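PDB 4JHM: mandelate racemase / muconate lactonizing enzyme, C-terminal domain protein from Pseudovibrio sp. JE062, which is of unknown function but belongs to the enolase superfamily, in which an N-terminal capping domain is joined to a TIM-barrel-like domain. Local coordinates for residues Trp26-Glu31 and Tyr172-Ala177; Gln255-Ala260 and Gly264-Val269; Lys284-Ala289 and Lys294-Gln299. All coordinates share one frame; numbering follows the deposited sequence.

In the fold
Contacts 2 and 3 are neighbours in the barrel-like domain, with centres about 10 Å apart, and each joins the end of an outer helix to the chain that runs inward from it. They touch through Trp-266 O and Lys-294 NZ and through Val-269 N and Asn-295 O, both probable hydrogen bonds. Contact 1 lies apart, its centre about 27 Å from that of contact 2 and 29 Å from that of contact 3. It ties a loop between two strands of the N-terminal sheet to a barrel helix. Contacts 1 and 2 also touch a second subunit, contacts 2 and 3 a third. All four segments of contacts 2 and 3 belong to the enolase C-terminal-like family region.

Contact 1. Residues Trp26-Glu31 and Tyr172-Ala177; sequences WADNQE and YDKDVA
The ammonium group of Lys-174 reaches the carboxylate of Asp-28, with NZ 2.6 Å from OD2 in a hydrogen-bonded salt bridge. The grip is one-sided: Asp-28 OD1 stays 3.3 Å from Lys-174 NZ, so OD2 takes the bond. The ammonium comes in on the syn side of OD2, about 30° out of the carboxylate plane.

The two side chains approach from opposite directions and bridge backbones that are well apart, the CA atoms of Asp-28 and Lys-174 being 9.7 Å from each other. Lysine suits this span because its long aliphatic chain carries a charge away from the helix. A bend at chi3 (75°) turns CE and NZ toward the acid; CD and CE of Lys-174 each lie 3.6 Å from Asp-28 OD2. On the loop side, Asp-28 holds CG anti to its own nitrogen (chi1 -163°), and this short, stiff side chain presents its acid directly to the helix.

Elsewhere on helix 172-186, Tyr-172 packs on Gln-205, Lys-208 and Met-209 of helix 203-215, while Asp-175 OD2 is hydrogen-bonded to Tyr-201 OH. Farther along the loop, Gln-30 and Glu-31 pack on Arg-95 of a neighbouring subunit.

A loop between two strands of the capping-domain sheet is thus joined to a barrel helix by a single ion pair at the surface. With only 78 Å² buried, the link depends on charge rather than apolar packing, and its strength probably varies with how far solvent screens the two charges.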
# COMPACT_ATOMS: atom_id res chain seq x y z
N TRP A 26 20.70 7.86 -33.72
CA TRP A 26 21.02 7.15 -32.48
C TRP A 26 20.31 5.79 -32.38
O TRP A 26 20.24 5.21 -31.30
CB TRP A 26 20.71 8.01 -31.24
CG TRP A 26 19.82 9.21 -31.47
CD1 TRP A 26 20.21 10.46 -31.85
CD2 TRP A 26 18.39 9.27 -31.30
NE1 TRP A 26 19.12 11.29 -31.94
CE2 TRP A 26 17.99 10.59 -31.60
CE3 TRP A 26 17.42 8.34 -30.92
CZ2 TRP A 26 16.66 11.00 -31.55
CZ3 TRP A 26 16.09 8.75 -30.86
CH2 TRP A 26 15.73 10.07 -31.17
N ALA A 27 19.81 5.29 -33.50
CA ALA A 27 19.22 3.96 -33.55
C ALA A 27 19.89 3.16 -34.65
O ALA A 27 20.35 3.73 -35.64
CB ALA A 27 17.72 4.05 -33.80
N ASP A 28 19.95 1.84 -34.49
CA ASP A 28 20.67 1.00 -35.45
C ASP A 28 19.84 0.75 -36.70
O ASP A 28 18.81 0.08 -36.66
CB ASP A 28 21.05 -0.33 -34.81
CG ASP A 28 22.12 -1.06 -35.60
OD1 ASP A 28 22.87 -0.40 -36.35
OD2 ASP A 28 22.22 -2.30 -35.45
N ASN A 29 20.32 1.28 -37.82
CA ASN A 29 19.69 1.09 -39.13
C ASN A 29 18.34 1.80 -39.28
O ASN A 29 17.58 1.50 -40.21
CB ASN A 29 19.57 -0.40 -39.46
CG ASN A 29 20.92 -1.05 -39.69
OD1 ASN A 29 21.48 -1.68 -38.79
ND2 ASN A 29 21.47 -0.88 -40.89
N GLN A 30 18.05 2.73 -38.38
CA GLN A 30 16.95 3.67 -38.59
C GLN A 30 17.52 4.80 -39.43
O GLN A 30 18.66 5.22 -39.22
CB GLN A 30 16.40 4.22 -37.28
CG GLN A 30 15.21 3.44 -36.72
CD GLN A 30 15.62 2.28 -35.83
OE1 GLN A 30 14.89 1.89 -34.92
NE2 GLN A 30 16.80 1.72 -36.09
N GLU A 31 16.73 5.28 -40.39
CA GLU A 31 17.22 6.25 -41.38
C GLU A 31 17.95 7.43 -40.73
O GLU A 31 17.66 7.80 -39.60
CB GLU A 31 16.06 6.75 -42.24
CG GLU A 31 15.26 5.64 -42.90
CD GLU A 31 16.14 4.60 -43.55
OE1 GLU A 31 17.00 4.98 -44.37
OE2 GLU A 31 15.98 3.40 -43.23
N TYR A 172 20.86 -4.66 -27.55
CA TYR A 172 21.58 -5.33 -26.47
C TYR A 172 22.82 -6.09 -26.92
O TYR A 172 23.91 -5.88 -26.39
CB TYR A 172 20.62 -6.27 -25.72
CG TYR A 172 21.26 -6.96 -24.54
CD1 TYR A 172 21.77 -6.23 -23.48
CD2 TYR A 172 21.35 -8.34 -24.48
CE1 TYR A 172 22.36 -6.85 -22.40
CE2 TYR A 172 21.94 -8.98 -23.41
CZ TYR A 172 22.44 -8.23 -22.37
OH TYR A 172 23.03 -8.85 -21.30
N ASP A 173 22.68 -6.97 -27.90
CA ASP A 173 23.78 -7.83 -28.33
C ASP A 173 25.00 -7.05 -28.81
O ASP A 173 26.12 -7.29 -28.35
CB ASP A 173 23.31 -8.79 -29.42
CG ASP A 173 22.20 -9.69 -28.95
OD1 ASP A 173 22.43 -10.49 -28.01
OD2 ASP A 173 21.08 -9.59 -29.50
N LYS A 174 24.79 -6.12 -29.74
CA LYS A 174 25.88 -5.28 -30.24
C LYS A 174 26.38 -4.31 -29.16
O LYS A 174 27.58 -4.07 -29.03
CB LYS A 174 25.43 -4.51 -31.49
CG LYS A 174 25.10 -5.42 -32.66
CD LYS A 174 24.40 -4.67 -33.79
CE LYS A 174 25.37 -3.80 -34.57
NZ LYS A 174 24.69 -3.06 -35.67
N ASP A 175 25.45 -3.77 -28.38
CA ASP A 175 25.80 -2.87 -27.29
C ASP A 175 26.67 -3.56 -26.24
O ASP A 175 27.48 -2.91 -25.58
CB ASP A 175 24.54 -2.33 -26.63
CG ASP A 175 23.77 -1.38 -27.53
OD1 ASP A 175 24.29 -1.02 -28.60
OD2 ASP A 175 22.65 -1.00 -27.16
N VAL A 176 26.51 -4.87 -26.08
CA VAL A 176 27.30 -5.61 -25.10
C VAL A 176 28.74 -5.78 -25.58
O VAL A 176 29.67 -5.73 -24.78
CB VAL A 176 26.68 -6.99 -24.81
CG1 VAL A 176 27.71 -7.92 -24.17
CG2 VAL A 176 25.47 -6.85 -23.90
N ALA A 177 28.92 -5.97 -26.88
CA ALA A 177 30.26 -6.09 -27.45
C ALA A 177 30.97 -4.75 -27.34
O ALA A 177 32.18 -4.69 -27.14
CB ALA A 177 30.18 -6.54 -28.91

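Contact 2. Residues Gln255-Ala260 and Gly264-Val269; sequences QEVTHA and GMWSDV
Gly-264 turns the chain back after the helix, which brings it beside the carbonyl of Ala-260. Its positive phi (72°), easily adopted by glycine, makes it the C-prime residue of a Schellman motif, with Gly-264 N directed to Leu-261 O.

Met-265, present as selenomethionine, completes the motif: its N donates to Ala-260 O at 2.9 Å in a nearly straight bond (169°). The side chain then runs extended beyond CG, passing SE beside Ala-260 CB at 4.0 Å. Its CE ends at the edge of the His-259 imidazole, near the ring plane. A long, flexible, apolar chain suits a path along the helix flank from Ala-260 to the ring of His-259. His-259 also meets rings of a second subunit, edge-to-face with Phe-230 and at a steep angle with His-259 of that chain.

Trp-266 offers a face to the helix. Ala-260 CB sits over the centre of its six-membered ring, 3.3 Å from the centroid and almost on the normal, a CH-pi contact for which a small methyl is well fitted. At the rim of the same ring, CZ3 lies 3.8 Å from Val-257 CA and 4.1 Å from Val-257 CG2, the two side chains crossing at about a right angle.

Val-269 finishes the apolar surface, its CG2 4.3 Å from Val-257 CG1. It also touches Ala-289 and Leu-296, and its backbone is bonded to Asn-295. Together with the backbone bonding of Ser-267 to Ile-244, this is consistent with the place of the sixth barrel strand.

The chemistry is divided: the bond from Met-265 N, with a weak one from Thr-263 OG1, meets the carbonyl of Ala-260, while Val-257, Ala-260, Met-265, Trp-266 and Val-269 make the apolar interface between helix and following chain.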
# COMPACT_ATOMS: atom_id res chain seq x y z
N GLN A 255 3.52 17.71 -13.13
CA GLN A 255 2.80 16.62 -12.46
C GLN A 255 3.45 15.29 -12.79
O GLN A 255 3.70 14.48 -11.90
CB GLN A 255 1.33 16.58 -12.87
CG GLN A 255 0.52 17.83 -12.53
CD GLN A 255 0.78 18.96 -13.50
OE1 GLN A 255 1.75 19.70 -13.36
NE2 GLN A 255 -0.09 19.11 -14.49
N GLU A 256 3.72 15.05 -14.07
CA GLU A 256 4.32 13.80 -14.51
C GLU A 256 5.65 13.56 -13.80
O GLU A 256 5.90 12.46 -13.29
CB GLU A 256 4.51 13.78 -16.02
CG GLU A 256 3.29 13.30 -16.79
CD GLU A 256 3.39 13.59 -18.28
OE1 GLU A 256 3.49 14.77 -18.65
OE2 GLU A 256 3.35 12.63 -19.08
N VAL A 257 6.50 14.58 -13.79
CA VAL A 257 7.78 14.53 -13.08
C VAL A 257 7.55 14.27 -11.60
O VAL A 257 8.26 13.48 -10.97
CB VAL A 257 8.55 15.86 -13.22
CG1 VAL A 257 9.68 15.93 -12.21
CG2 VAL A 257 9.07 16.03 -14.64
N THR A 258 6.57 14.95 -11.03
CA THR A 258 6.27 14.83 -9.62
C THR A 258 5.90 13.39 -9.29
O THR A 258 6.39 12.81 -8.32
CB THR A 258 5.13 15.77 -9.21
OG1 THR A 258 5.61 17.12 -9.24
CG2 THR A 258 4.61 15.43 -7.81
N HIS A 259 5.02 12.83 -10.10
CA HIS A 259 4.54 11.47 -9.91
C HIS A 259 5.67 10.44 -10.04
O HIS A 259 5.74 9.49 -9.25
CB HIS A 259 3.46 11.17 -10.94
CG HIS A 259 2.88 9.79 -10.81
ND1 HIS A 259 3.37 8.71 -11.50
CD2 HIS A 259 1.86 9.32 -10.05
CE1 HIS A 259 2.68 7.64 -11.19
NE2 HIS A 259 1.76 7.98 -10.31
N ALA A 260 6.53 10.63 -11.03
CA ALA A 260 7.62 9.69 -11.30
C ALA A 260 8.56 9.58 -10.11
O ALA A 260 8.90 8.49 -9.65
CB ALA A 260 8.39 10.12 -12.54
N GLY A 264 9.07 6.37 -7.42
CA GLY A 264 10.37 5.71 -7.57
C GLY A 264 10.67 5.19 -8.97
O GLY A 264 11.31 4.16 -9.13
N MSE A 265 10.23 5.93 -9.99
CA MSE A 265 10.51 5.58 -11.37
C MSE A 265 11.90 5.98 -11.80
O MSE A 265 12.50 5.32 -12.65
CB MSE A 265 9.55 6.31 -12.29
CG MSE A 265 8.12 5.86 -12.03
SE MSE A 265 6.97 6.55 -13.47
CE MSE A 265 5.26 6.20 -12.57
N TRP A 266 12.40 7.07 -11.22
CA TRP A 266 13.66 7.66 -11.65
C TRP A 266 14.66 7.86 -10.52
O TRP A 266 14.28 8.10 -9.37
CB TRP A 266 13.40 9.03 -12.26
CG TRP A 266 12.45 9.06 -13.41
CD1 TRP A 266 12.15 8.04 -14.26
CD2 TRP A 266 11.71 10.20 -13.87
NE1 TRP A 266 11.25 8.47 -15.21
CE2 TRP A 266 10.97 9.79 -14.99
CE3 TRP A 266 11.61 11.52 -13.43
CZ2 TRP A 266 10.13 10.66 -15.68
CZ3 TRP A 266 10.77 12.38 -14.12
CH2 TRP A 266 10.05 11.94 -15.23
N SER A 267 15.95 7.81 -10.86
CA SER A 267 17.02 8.20 -9.94
C SER A 267 17.37 9.68 -10.10
O SER A 267 18.04 10.27 -9.26
CB SER A 267 18.26 7.36 -10.20
OG SER A 267 17.94 5.99 -10.27
N ASP A 268 16.92 10.27 -11.20
CA ASP A 268 17.05 11.70 -11.44
C ASP A 268 15.86 12.16 -12.25
O ASP A 268 14.90 11.40 -12.43
CB ASP A 268 18.36 12.02 -12.18
CG ASP A 268 18.46 11.32 -13.53
OD1 ASP A 268 17.43 11.12 -14.21
OD2 ASP A 268 19.60 10.98 -13.92
N VAL A 269 15.90 13.39 -12.74
CA VAL A 269 14.91 13.81 -13.73
C VAL A 269 15.65 14.46 -14.87
O VAL A 269 16.64 15.16 -14.67
CB VAL A 269 13.81 14.72 -13.13
CG1 VAL A 269 14.16 15.13 -11.71
CG2 VAL A 269 13.56 15.94 -14.02

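Contact 3. Residues Lys284-Ala289 and Lys294-Gln299; sequences KCFAIA and KNLEIQ
The backbone of 294-299 leaves the C-terminal part of helix 279-291 with Lys-294 N bonded to Ala-289 O (3.1 Å, 164°), then runs past the helix so that Leu-296 CA comes 5.8 Å from Phe-286 CA.

Leu-296 carries the packing. Its CB stands over the face of the Phe-286 ring, 3.9 Å from the centroid, in a CH-pi contact. Placing CG anti to the leucine nitrogen (chi1 -165°) carries CD1 to the helix, 3.6 Å from Phe-286 CD2 and 3.5 Å from Cys-285 CB. CB and this single branch thus meet the ring together, and the branch also reaches the small cysteine. Ile-298 CG2 adds a looser touch to Phe-286 CZ at 4.2 Å. Beyond the two segments, His-317 stacks on Phe-286, and Lys-294 NZ is hydrogen-bonded to Trp-266 O.

Leu-296 points to the helix while Glu-297 points away, its carboxylate taking the backbone nitrogens of Asn-321 and Phe-322. Such alternation, with backbone bonds from Asn-295 to Val-269 and from Leu-296 to Asn-319, just ahead of strand 323-326, is consistent with the seventh strand position of a (beta/alpha)8 barrel, packed against the helix that precedes it.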
# COMPACT_ATOMS: atom_id res chain seq x y z
N LYS A 284 11.40 25.08 -12.61
CA LYS A 284 10.55 24.49 -11.58
C LYS A 284 10.89 23.01 -11.36
O LYS A 284 10.90 22.54 -10.23
CB LYS A 284 9.08 24.65 -11.94
CG LYS A 284 8.61 26.10 -11.94
CD LYS A 284 7.19 26.22 -12.48
CE LYS A 284 6.78 27.67 -12.64
NZ LYS A 284 5.54 27.76 -13.45
N CYS A 285 11.16 22.29 -12.45
CA CYS A 285 11.49 20.88 -12.35
C CYS A 285 12.73 20.65 -11.49
O CYS A 285 12.82 19.65 -10.77
CB CYS A 285 11.70 20.28 -13.75
SG CYS A 285 10.17 20.13 -14.70
N PHE A 286 13.67 21.59 -11.55
CA PHE A 286 14.82 21.57 -10.66
C PHE A 286 14.36 21.63 -9.21
O PHE A 286 14.73 20.79 -8.39
CB PHE A 286 15.73 22.78 -10.93
CG PHE A 286 16.90 22.48 -11.83
CD1 PHE A 286 18.07 21.95 -11.32
CD2 PHE A 286 16.83 22.74 -13.19
CE1 PHE A 286 19.14 21.67 -12.14
CE2 PHE A 286 17.90 22.47 -14.01
CZ PHE A 286 19.06 21.94 -13.48
N ALA A 287 13.54 22.64 -8.91
CA ALA A 287 12.99 22.81 -7.57
C ALA A 287 12.26 21.55 -7.13
O ALA A 287 12.35 21.15 -5.97
CB ALA A 287 12.05 24.01 -7.54
N ILE A 288 11.55 20.93 -8.06
CA ILE A 288 10.77 19.74 -7.75
C ILE A 288 11.69 18.56 -7.42
O ILE A 288 11.46 17.83 -6.45
CB ILE A 288 9.81 19.39 -8.90
CG1 ILE A 288 8.75 20.48 -9.01
CG2 ILE A 288 9.16 18.03 -8.67
CD1 ILE A 288 7.87 20.38 -10.25
N ALA A 289 12.74 18.38 -8.22
CA ALA A 289 13.74 17.36 -7.94
C ALA A 289 14.38 17.61 -6.59
O ALA A 289 14.54 16.71 -5.79
CB ALA A 289 14.81 17.34 -9.02
N LYS A 294 16.97 14.79 -5.39
CA LYS A 294 17.60 14.26 -6.58
C LYS A 294 18.01 15.37 -7.55
O LYS A 294 17.57 16.51 -7.42
CB LYS A 294 16.68 13.27 -7.29
CG LYS A 294 16.06 12.23 -6.36
CD LYS A 294 15.69 10.94 -7.07
CE LYS A 294 14.72 10.15 -6.21
NZ LYS A 294 14.69 8.69 -6.51
N ASN A 295 18.84 15.00 -8.52
CA ASN A 295 19.34 15.94 -9.51
C ASN A 295 18.49 15.98 -10.77
O ASN A 295 17.73 15.06 -11.05
CB ASN A 295 20.77 15.58 -9.87
CG ASN A 295 21.73 15.77 -8.72
OD1 ASN A 295 21.42 16.45 -7.76
ND2 ASN A 295 22.91 15.18 -8.83
N LEU A 296 18.64 17.06 -11.53
CA LEU A 296 18.02 17.18 -12.83
C LEU A 296 19.12 17.27 -13.87
O LEU A 296 19.68 18.34 -14.10
CB LEU A 296 17.14 18.43 -12.89
CG LEU A 296 16.15 18.48 -14.07
CD1 LEU A 296 15.14 19.61 -13.91
CD2 LEU A 296 16.87 18.61 -15.41
N GLU A 297 19.45 16.14 -14.49
CA GLU A 297 20.49 16.12 -15.51
C GLU A 297 19.92 16.62 -16.83
O GLU A 297 19.12 15.93 -17.46
CB GLU A 297 21.05 14.71 -15.66
CG GLU A 297 21.65 14.16 -14.38
CD GLU A 297 22.71 15.06 -13.78
OE1 GLU A 297 23.46 15.70 -14.55
OE2 GLU A 297 22.81 15.13 -12.53
N ILE A 298 20.33 17.81 -17.23
CA ILE A 298 19.76 18.48 -18.40
C ILE A 298 20.08 17.76 -19.69
O ILE A 298 21.17 17.22 -19.88
CB ILE A 298 20.26 19.94 -18.54
CG1 ILE A 298 21.79 20.00 -18.49
CG2 ILE A 298 19.66 20.83 -17.47
CD1 ILE A 298 22.37 21.38 -18.70
N GLN A 299 19.10 17.75 -20.58
CA GLN A 299 19.32 17.33 -21.94
C GLN A 299 19.66 18.58 -22.74
O GLN A 299 18.77 19.25 -23.27
CB GLN A 299 18.08 16.65 -22.49
CG GLN A 299 18.10 16.42 -23.98
CD GLN A 299 17.37 15.17 -24.38
OE1 GLN A 299 16.40 15.22 -25.13
NE2 GLN A 299 17.82 14.04 -23.86